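Local atomic coordinates of plasmodium falciparum gamete antigen 27/25 (Plasmodium falciparum, PDB entry 1N81), a protein that is of uncertain molecular function but is essential for the parasite's sexual development and may have protein dimerization activity. Residues A[25-29]-A[52-57]; A[76-80]-A[168-172]. One frame throughout, in Å; residues are numbered along the deposited sequence.

From the N terminus, helix 13-35 is the first to take part. Contact 1 brings 52-57 of helix 50-63 back against it, closing a loop of 22 intervening residues that includes the short helix 42-47. Only after that loop is shut does contact 2 begin: 76-80, on the next helix, 71-89, waits through 87 residues, mostly helical, for helix 156-173. The two loops are therefore in series and neither nest nor cross. The centres of the two contacts are about 14 Å apart, and they touch where Ile53 packs on Val78 and Val57 on Ile77 and Val78. Arg80 of contact 2 also pairs with Glu22 of helix 13-35, so helix 71-89 ties the early helices to the late one.

Contact 1 (A[25-29]-A[52-57]); sequences ACSDY and SIRRYV
The hydroxyl of Tyr29, hydrogen-bonded to the backbone oxygen of Ala46, rests against Ser52, with Tyr29 OH 3.8 Å from Ser52 CB. It ends a side chain that spans a helix-helix packing contact in this all-helical fold: the axes of 25-29 and 52-57 approach to 9.2 Å and their directions differ by 129°. Tyr29 starts out at the flank of its helix, but with CG roughly anti to the backbone N (chi1 -155°) the ring swings in between the helices. Ile53 covers one face of it, CG1 making a CH-pi contact 3.6 Å from the ring centroid. The ring edge meets Tyr56 in a T-shaped pair, planes at 78° and centroids 5.1 Å apart, with Tyr29 CD1 above the middle of the Tyr56 face. A tyrosine suits this place because its flat ring packs against Ile53 and Tyr56 while its hydroxyl reaches the Ala46 carbonyl. Tyr56, in turn, has Asp28 CB at its edge, 3.6 Å from Tyr56 CD2; the acid's carboxylate has a weak bond to Asn60. The small methyl of Ala25 suits the place where the backbones come closest: Ala25 CA is 5.3 Å from Val57 CA, and Ala25 CB lies 3.8 Å from Tyr56 O.

Contact 2 (A[76-80]-A[168-172]); sequences NIVNR and QFLID
Asp172 OD2 gathers Asn76, Arg80 and a water between 76-80 of helix 71-89 and 168-172 of helix 156-173. Asn76 ND2 gives it a short, nearly straight bond of 2.6 Å, which Asp172 OD2 accepts on its syn lone pair, amide and carboxylate almost coplanar. The water donates to Asp172 OD2 at 2.7 Å and accepts from Arg80 NH2, while the salt bridge from Arg80 NH1 to Asp172 OD2 is long, 3.6 Å. Arg72 holds the other oxygen, OD1, and the neighbouring positive charges probably favour the ionised carboxylate.

The Arg80 guanidinium is covered on both faces. A bend at chi3 (-61°) folds the chain so that Phe169 CD1 lies over one face, 3.5 Å from Arg80 NH2, with Asn76 O over the opposite one; Glu22 pairs with NE. At the partly exposed Gln168 the geometry is looser: OE1 takes a bent bond (136°) from Arg80 NH1 at 2.9 Å, the donor tilted from the carbonyl plane, and its amide merely stacks on that of Asn76. With the axes 11.2 Å apart, Arg80 and Gln168 supply the length, and the shorter Asn76 and Asp172 meet amide to carboxylate. The result is a largely buried polar cluster about a salt bridge, joining nearly antiparallel helices (169°) of an all-helical fold.

Contact 1 (A[25-29]-A[52-57])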
loop_
_atom_site.group_PDB
_atom_site.type_symbol
_atom_site.label_atom_id
_atom_site.label_comp_id
_atom_site.label_asym_id
_atom_site.label_seq_id
_atom_site.Cartn_x
_atom_site.Cartn_y
_atom_site.Cartn_z
ATOM N N ALA A 25 -0.538 7.882 -5.377
ATOM C CA ALA A 25 0.536 8.846 -5.152
ATOM C C ALA A 25 1.857 8.180 -5.596
ATOM O O ALA A 25 2.740 8.829 -6.169
ATOM C CB ALA A 25 0.614 9.261 -3.654
ATOM N N CYS A 26 1.984 6.882 -5.339
ATOM C CA CYS A 26 3.196 6.159 -5.712
ATOM C C CYS A 26 3.307 6.091 -7.256
ATOM O O CYS A 26 4.356 6.392 -7.818
ATOM C CB CYS A 26 3.190 4.744 -5.097
ATOM S SG CYS A 26 4.799 3.880 -5.255
ATOM N N SER A 27 2.225 5.697 -7.918
ATOM C CA SER A 27 2.208 5.625 -9.370
ATOM C C SER A 27 2.567 6.999 -9.939
ATOM O O SER A 27 3.444 7.104 -10.789
ATOM C CB SER A 27 0.828 5.188 -9.851
ATOM O OG SER A 27 0.803 5.096 -11.276
ATOM N N ASP A 28 1.904 8.055 -9.462
ATOM C CA ASP A 28 2.209 9.407 -9.939
ATOM C C ASP A 28 3.703 9.735 -9.786
ATOM O O ASP A 28 4.356 10.224 -10.710
ATOM C CB ASP A 28 1.420 10.485 -9.164
ATOM C CG ASP A 28 -0.076 10.472 -9.472
ATOM O OD1 ASP A 28 -0.519 9.812 -10.434
ATOM O OD2 ASP A 28 -0.818 11.134 -8.729
ATOM N N TYR A 29 4.249 9.484 -8.605
ATOM C CA TYR A 29 5.647 9.804 -8.375
ATOM C C TYR A 29 6.571 8.994 -9.278
ATOM O O TYR A 29 7.639 9.463 -9.664
ATOM C CB TYR A 29 6.014 9.579 -6.920
ATOM C CG TYR A 29 7.169 10.422 -6.498
ATOM C CD1 TYR A 29 6.965 11.708 -6.027
ATOM C CD2 TYR A 29 8.489 9.930 -6.567
ATOM C CE1 TYR A 29 8.045 12.508 -5.618
ATOM C CE2 TYR A 29 9.580 10.722 -6.167
ATOM C CZ TYR A 29 9.346 12.010 -5.693
ATOM O OH TYR A 29 10.395 12.808 -5.288
ATOM N N SER A 52 8.855 16.234 -1.476
ATOM C CA SER A 52 8.027 16.111 -2.661
ATOM C C SER A 52 7.061 14.933 -2.572
ATOM O O SER A 52 5.878 15.075 -2.894
ATOM C CB SER A 52 8.880 15.956 -3.915
ATOM O OG SER A 52 9.715 17.083 -4.070
ATOM N N ILE A 53 7.550 13.780 -2.127
ATOM C CA ILE A 53 6.686 12.620 -2.056
ATOM C C ILE A 53 5.489 12.939 -1.163
ATOM O O ILE A 53 4.347 12.619 -1.505
ATOM C CB ILE A 53 7.424 11.369 -1.504
ATOM C CG1 ILE A 53 8.479 10.874 -2.504
ATOM C CG2 ILE A 53 6.389 10.233 -1.212
ATOM C CD1 ILE A 53 9.455 9.867 -1.834
ATOM N N ARG A 54 5.735 13.565 -0.019
ATOM C CA ARG A 54 4.614 13.890 0.854
ATOM C C ARG A 54 3.658 14.836 0.136
ATOM O O ARG A 54 2.456 14.796 0.368
ATOM C CB ARG A 54 5.079 14.530 2.160
ATOM C CG ARG A 54 3.921 14.690 3.125
ATOM C CD ARG A 54 4.311 15.286 4.445
ATOM N NE ARG A 54 4.552 14.304 5.503
ATOM C CZ ARG A 54 5.714 13.696 5.692
ATOM N NH1 ARG A 54 6.735 13.961 4.887
ATOM N NH2 ARG A 54 5.877 12.865 6.708
ATOM N N ARG A 55 4.183 15.678 -0.742
ATOM C CA ARG A 55 3.314 16.592 -1.480
ATOM C C ARG A 55 2.417 15.749 -2.397
ATOM O O ARG A 55 1.242 16.060 -2.586
ATOM C CB ARG A 55 4.152 17.592 -2.296
ATOM C CG ARG A 55 3.335 18.716 -2.941
ATOM C CD ARG A 55 4.211 19.627 -3.792
ATOM N NE ARG A 55 5.417 19.976 -3.057
ATOM C CZ ARG A 55 6.634 19.569 -3.389
ATOM N NH1 ARG A 55 6.819 18.801 -4.461
ATOM N NH2 ARG A 55 7.662 19.915 -2.634
ATOM N N TYR A 56 2.962 14.677 -2.977
ATOM C CA TYR A 56 2.129 13.827 -3.825
ATOM C C TYR A 56 1.068 13.136 -2.983
ATOM O O TYR A 56 -0.061 12.956 -3.429
ATOM C CB TYR A 56 2.969 12.791 -4.599
ATOM C CG TYR A 56 3.562 13.350 -5.868
ATOM C CD1 TYR A 56 4.435 14.433 -5.826
ATOM C CD2 TYR A 56 3.218 12.829 -7.107
ATOM C CE1 TYR A 56 4.946 14.982 -6.984
ATOM C CE2 TYR A 56 3.728 13.377 -8.283
ATOM C CZ TYR A 56 4.592 14.448 -8.204
ATOM O OH TYR A 56 5.135 14.972 -9.345
ATOM N N VAL A 57 1.413 12.741 -1.770
ATOM C CA VAL A 57 0.402 12.104 -0.916
ATOM C C VAL A 57 -0.758 13.084 -0.685
ATOM O O VAL A 57 -1.917 12.728 -0.871
ATOM C CB VAL A 57 1.009 11.676 0.443
ATOM C CG1 VAL A 57 -0.118 11.219 1.419
ATOM C CG2 VAL A 57 2.035 10.511 0.201
#

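Contact 2 (A[76-80]-A[168-172])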
loop_
_atom_site.group_PDB
_atom_site.type_symbol
_atom_site.label_atom_id
_atom_site.label_comp_id
_atom_site.label_asym_id
_atom_site.label_seq_id
_atom_site.Cartn_x
_atom_site.Cartn_y
_atom_site.Cartn_z
ATOM N N ASN A 76 4.574 7.051 7.502
ATOM C CA ASN A 76 4.844 5.716 6.964
ATOM C C ASN A 76 4.387 5.556 5.524
ATOM O O ASN A 76 4.961 4.741 4.791
ATOM C CB ASN A 76 4.217 4.617 7.814
ATOM C CG ASN A 76 4.962 4.408 9.131
ATOM O OD1 ASN A 76 6.094 4.858 9.286
ATOM N ND2 ASN A 76 4.333 3.708 10.069
ATOM N N ILE A 77 3.361 6.300 5.114
ATOM C CA ILE A 77 2.922 6.202 3.712
ATOM C C ILE A 77 4.100 6.691 2.872
ATOM O O ILE A 77 4.505 6.027 1.914
ATOM C CB ILE A 77 1.665 7.091 3.386
ATOM C CG1 ILE A 77 0.415 6.466 3.997
ATOM C CG2 ILE A 77 1.454 7.185 1.849
ATOM C CD1 ILE A 77 -0.853 7.299 3.751
ATOM N N VAL A 78 4.660 7.839 3.257
ATOM C CA VAL A 78 5.804 8.417 2.549
ATOM C C VAL A 78 6.979 7.431 2.553
ATOM O O VAL A 78 7.620 7.213 1.514
ATOM C CB VAL A 78 6.268 9.742 3.186
ATOM C CG1 VAL A 78 7.550 10.238 2.476
ATOM C CG2 VAL A 78 5.162 10.794 3.057
ATOM N N ASN A 79 7.254 6.839 3.714
ATOM C CA ASN A 79 8.345 5.873 3.799
ATOM C C ASN A 79 8.133 4.720 2.834
ATOM O O ASN A 79 9.028 4.383 2.056
ATOM C CB ASN A 79 8.487 5.287 5.213
ATOM C CG ASN A 79 8.968 6.301 6.223
ATOM O OD1 ASN A 79 9.659 7.242 5.872
ATOM N ND2 ASN A 79 8.618 6.103 7.490
ATOM N N ARG A 80 6.947 4.115 2.887
ATOM C CA ARG A 80 6.650 2.973 2.016
ATOM C C ARG A 80 6.788 3.356 0.548
ATOM O O ARG A 80 7.303 2.584 -0.258
ATOM C CB ARG A 80 5.240 2.410 2.295
ATOM C CG ARG A 80 5.162 1.507 3.562
ATOM C CD ARG A 80 3.805 0.798 3.605
ATOM N NE ARG A 80 2.695 1.755 3.676
ATOM C CZ ARG A 80 2.200 2.233 4.809
ATOM N NH1 ARG A 80 2.726 1.832 5.965
ATOM N NH2 ARG A 80 1.166 3.079 4.790
ATOM N N GLN A 168 2.890 -3.760 7.690
ATOM C CA GLN A 168 2.991 -2.412 8.243
ATOM C C GLN A 168 1.783 -1.579 7.913
ATOM O O GLN A 168 1.243 -0.884 8.776
ATOM C CB GLN A 168 4.219 -1.659 7.729
ATOM C CG GLN A 168 4.329 -0.307 8.416
ATOM C CD GLN A 168 5.453 0.519 7.902
ATOM O OE1 GLN A 168 5.376 1.091 6.818
ATOM N NE2 GLN A 168 6.534 0.576 8.670
ATOM N N PHE A 169 1.372 -1.622 6.648
ATOM C CA PHE A 169 0.214 -0.862 6.202
ATOM C C PHE A 169 -1.047 -1.245 7.011
ATOM O O PHE A 169 -1.801 -0.388 7.451
ATOM C CB PHE A 169 -0.042 -1.120 4.704
ATOM C CG PHE A 169 -1.244 -0.384 4.156
ATOM C CD1 PHE A 169 -1.079 0.774 3.389
ATOM C CD2 PHE A 169 -2.535 -0.851 4.408
ATOM C CE1 PHE A 169 -2.186 1.476 2.865
ATOM C CE2 PHE A 169 -3.653 -0.170 3.899
ATOM C CZ PHE A 169 -3.471 1.007 3.119
ATOM N N LEU A 170 -1.290 -2.534 7.184
ATOM C CA LEU A 170 -2.476 -2.962 7.913
ATOM C C LEU A 170 -2.469 -2.434 9.368
ATOM O O LEU A 170 -3.444 -1.838 9.833
ATOM C CB LEU A 170 -2.563 -4.490 7.876
ATOM C CG LEU A 170 -2.903 -4.994 6.464
ATOM C CD1 LEU A 170 -2.645 -6.460 6.380
ATOM C CD2 LEU A 170 -4.342 -4.693 6.106
ATOM N N ILE A 171 -1.364 -2.623 10.074
ATOM C CA ILE A 171 -1.284 -2.151 11.455
ATOM C C ILE A 171 -1.556 -0.649 11.541
ATOM O O ILE A 171 -2.311 -0.208 12.376
ATOM C CB ILE A 171 0.094 -2.500 12.075
ATOM C CG1 ILE A 171 0.193 -4.013 12.254
ATOM C CG2 ILE A 171 0.241 -1.818 13.447
ATOM C CD1 ILE A 171 1.607 -4.524 12.454
ATOM N N ASP A 172 -0.962 0.126 10.643
ATOM C CA ASP A 172 -1.156 1.561 10.614
ATOM C C ASP A 172 -2.523 2.028 10.200
ATOM O O ASP A 172 -2.994 3.053 10.679
ATOM C CB ASP A 172 -0.219 2.235 9.611
ATOM C CG ASP A 172 1.163 2.332 10.107
ATOM O OD1 ASP A 172 1.375 1.964 11.283
ATOM O OD2 ASP A 172 2.023 2.780 9.333
HETATM O O HOH W 1 0.869 4.138 7.259
#